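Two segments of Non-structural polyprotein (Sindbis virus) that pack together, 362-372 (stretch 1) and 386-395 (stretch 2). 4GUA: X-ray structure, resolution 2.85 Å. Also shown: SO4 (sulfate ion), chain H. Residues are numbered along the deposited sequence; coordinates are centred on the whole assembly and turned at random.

Stretch 1 (362-372) VNAANPLGRPG
Stretch 2 (386-395) SFTDSATETG

Contacts between loops often rest on backbone fit as much as on side-chain packing, and this small one, burying 419 Å² in all, shows how a tight turn can be seated against an extended segment. The stretch enters as a strand already under way before Val362; a type I turn then runs from Asn366 to Gly369, closed by Gly369 N to Asn366 O at 3.0 Å. Asn366 (chi1 p) braces it from within, its ND2 donating to Arg370 O at 2.9 Å. The other stretch leaves a 3-10 segment at Phe387 and becomes extended from Ala391 to Thr394, running antiparallel to the turn: Gly369 lies opposite Ala391, with CA atoms 3.9 Å apart, and Pro367 opposite Glu393 at 5.2 Å. Such closeness demands glycine: a CB on Gly369 would lie 2.5 Å from Ala391 N, and its phi/psi of 66/28 favours glycine independently. The firmest link is Ser390 OG (chi1 p) to Gly369 O, 2.6 Å. Thr392 N reaches Pro367 O only weakly, at 3.4 Å, while Pro367 CA approaches Thr392 O at 3.3 Å in a CA-H...O contact. The CA-to-CB bond of Phe387 (chi1 m, chi2 77°) points toward the first stretch; Gly369 O meets its ring edge, 3.6 Å from CD2, and Pro371 CD packs 4.2 Å from that same CD2. Thr394 (m) sets OG1 3.4 Å from Pro367 CG and donates from OG1 to sulfate O3 at 2.6 Å.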

# COMPACT_ATOMS: atom_id res chain seq x y z
N VAL A 362 -16.89 13.41 -16.34
CA VAL A 362 -17.68 12.69 -15.35
C VAL A 362 -19.06 13.30 -15.30
O VAL A 362 -19.21 14.52 -15.17
CB VAL A 362 -17.05 12.77 -13.95
CG1 VAL A 362 -18.03 12.26 -12.90
CG2 VAL A 362 -15.74 12.00 -13.91
N ASN A 363 -20.07 12.46 -15.48
CA ASN A 363 -21.45 12.86 -15.30
C ASN A 363 -21.88 12.68 -13.85
O ASN A 363 -21.48 11.72 -13.19
CB ASN A 363 -22.35 12.03 -16.21
CG ASN A 363 -23.81 12.39 -16.08
OD1 ASN A 363 -24.16 13.55 -15.85
ND2 ASN A 363 -24.68 11.40 -16.20
N ALA A 364 -22.70 13.60 -13.35
CA ALA A 364 -23.32 13.40 -12.05
C ALA A 364 -24.63 12.70 -12.36
O ALA A 364 -25.60 13.30 -12.84
CB ALA A 364 -23.58 14.73 -11.37
N ALA A 365 -24.65 11.41 -12.04
CA ALA A 365 -25.64 10.50 -12.59
C ALA A 365 -26.67 10.11 -11.56
O ALA A 365 -26.60 10.52 -10.40
CB ALA A 365 -24.95 9.27 -13.12
N ASN A 366 -27.64 9.31 -12.00
CA ASN A 366 -28.59 8.68 -11.10
C ASN A 366 -28.53 7.17 -11.33
O ASN A 366 -28.07 6.72 -12.38
CB ASN A 366 -30.01 9.20 -11.33
CG ASN A 366 -30.51 8.94 -12.73
OD1 ASN A 366 -30.72 7.79 -13.12
ND2 ASN A 366 -30.71 10.00 -13.49
N PRO A 367 -28.99 6.38 -10.35
CA PRO A 367 -28.88 4.92 -10.37
C PRO A 367 -29.48 4.26 -11.61
O PRO A 367 -29.03 3.18 -11.99
CB PRO A 367 -29.66 4.50 -9.13
CG PRO A 367 -29.62 5.67 -8.24
CD PRO A 367 -29.67 6.86 -9.13
N LEU A 368 -30.48 4.89 -12.22
CA LEU A 368 -31.18 4.30 -13.36
C LEU A 368 -30.48 4.56 -14.69
O LEU A 368 -30.85 3.98 -15.71
CB LEU A 368 -32.61 4.86 -13.44
CG LEU A 368 -33.56 4.49 -12.30
CD1 LEU A 368 -34.91 5.13 -12.53
CD2 LEU A 368 -33.70 2.98 -12.20
N GLY A 369 -29.46 5.42 -14.66
CA GLY A 369 -28.69 5.74 -15.85
C GLY A 369 -29.54 6.48 -16.88
O GLY A 369 -29.28 6.39 -18.07
N ARG A 370 -30.54 7.21 -16.40
CA ARG A 370 -31.42 8.00 -17.26
C ARG A 370 -30.98 9.46 -17.30
O ARG A 370 -30.38 9.96 -16.34
CB ARG A 370 -32.86 7.91 -16.77
CG ARG A 370 -33.45 6.52 -16.83
CD ARG A 370 -34.96 6.56 -16.60
NE ARG A 370 -35.55 5.24 -16.48
CZ ARG A 370 -36.74 4.99 -15.95
NH1 ARG A 370 -37.48 5.99 -15.47
NH2 ARG A 370 -37.20 3.75 -15.88
N PRO A 371 -31.28 10.17 -18.40
CA PRO A 371 -31.01 11.61 -18.45
C PRO A 371 -31.79 12.37 -17.38
O PRO A 371 -32.89 11.95 -17.03
CB PRO A 371 -31.51 12.01 -19.85
CG PRO A 371 -31.50 10.75 -20.64
CD PRO A 371 -31.82 9.66 -19.67
N GLY A 372 -31.23 13.47 -16.88
CA GLY A 372 -31.90 14.29 -15.89
C GLY A 372 -31.32 15.69 -15.87
O GLY A 372 -30.35 15.96 -16.59
N SER A 386 -23.90 7.44 -24.86
CA SER A 386 -23.24 7.02 -23.63
C SER A 386 -24.29 6.57 -22.62
O SER A 386 -23.98 5.88 -21.66
CB SER A 386 -22.38 8.14 -23.06
OG SER A 386 -23.17 9.24 -22.64
N PHE A 387 -25.54 6.96 -22.86
CA PHE A 387 -26.67 6.60 -22.01
C PHE A 387 -27.36 5.31 -22.47
O PHE A 387 -28.45 4.98 -21.99
CB PHE A 387 -27.67 7.74 -21.93
CG PHE A 387 -27.19 8.90 -21.10
CD1 PHE A 387 -26.27 9.80 -21.61
CD2 PHE A 387 -27.66 9.10 -19.82
CE1 PHE A 387 -25.83 10.86 -20.86
CE2 PHE A 387 -27.23 10.16 -19.06
CZ PHE A 387 -26.31 11.04 -19.58
N THR A 388 -26.76 4.62 -23.43
CA THR A 388 -27.27 3.33 -23.89
C THR A 388 -27.38 2.35 -22.72
O THR A 388 -28.49 1.93 -22.39
CB THR A 388 -26.38 2.73 -25.00
OG1 THR A 388 -26.34 3.63 -26.10
CG2 THR A 388 -26.94 1.39 -25.46
N ASP A 389 -26.26 1.96 -22.13
CA ASP A 389 -26.31 1.34 -20.82
C ASP A 389 -25.44 2.13 -19.84
O ASP A 389 -24.23 1.93 -19.78
CB ASP A 389 -25.79 -0.10 -20.94
CG ASP A 389 -26.42 -1.04 -19.93
OD1 ASP A 389 -26.93 -0.58 -18.88
OD2 ASP A 389 -26.39 -2.27 -20.19
N SER A 390 -26.06 3.03 -19.07
CA SER A 390 -25.34 3.83 -18.07
C SER A 390 -25.64 3.44 -16.61
O SER A 390 -25.07 4.01 -15.68
CB SER A 390 -25.63 5.32 -18.29
OG SER A 390 -26.96 5.53 -18.70
N ALA A 391 -26.56 2.51 -16.40
CA ALA A 391 -27.09 2.27 -15.06
C ALA A 391 -26.03 1.66 -14.15
O ALA A 391 -25.35 0.70 -14.52
CB ALA A 391 -28.32 1.38 -15.11
N THR A 392 -25.90 2.24 -12.97
CA THR A 392 -24.92 1.77 -12.00
C THR A 392 -25.43 2.12 -10.60
O THR A 392 -26.19 3.08 -10.45
CB THR A 392 -23.55 2.42 -12.28
OG1 THR A 392 -22.51 1.64 -11.69
CG2 THR A 392 -23.51 3.85 -11.76
N GLU A 393 -25.02 1.36 -9.59
CA GLU A 393 -25.57 1.55 -8.25
C GLU A 393 -25.02 2.81 -7.58
O GLU A 393 -23.91 3.25 -7.88
CB GLU A 393 -25.25 0.33 -7.37
CG GLU A 393 -25.81 -0.97 -7.91
CD GLU A 393 -25.65 -2.13 -6.95
OE1 GLU A 393 -24.96 -1.95 -5.92
OE2 GLU A 393 -26.19 -3.21 -7.23
N THR A 394 -25.79 3.38 -6.66
CA THR A 394 -25.34 4.54 -5.91
C THR A 394 -24.03 4.23 -5.20
O THR A 394 -23.87 3.16 -4.61
CB THR A 394 -26.40 4.97 -4.88
OG1 THR A 394 -27.59 5.39 -5.56
CG2 THR A 394 -25.88 6.11 -4.01
N GLY A 395 -23.08 5.16 -5.26
CA GLY A 395 -21.78 4.94 -4.65
C GLY A 395 -20.79 4.26 -5.58
O GLY A 395 -19.72 3.84 -5.14
S SO4 H . -30.37 4.31 -3.61
O1 SO4 H . -31.82 4.11 -3.73
O2 SO4 H . -29.84 3.41 -2.58
O3 SO4 H . -29.73 4.02 -4.89
O4 SO4 H . -30.11 5.70 -3.23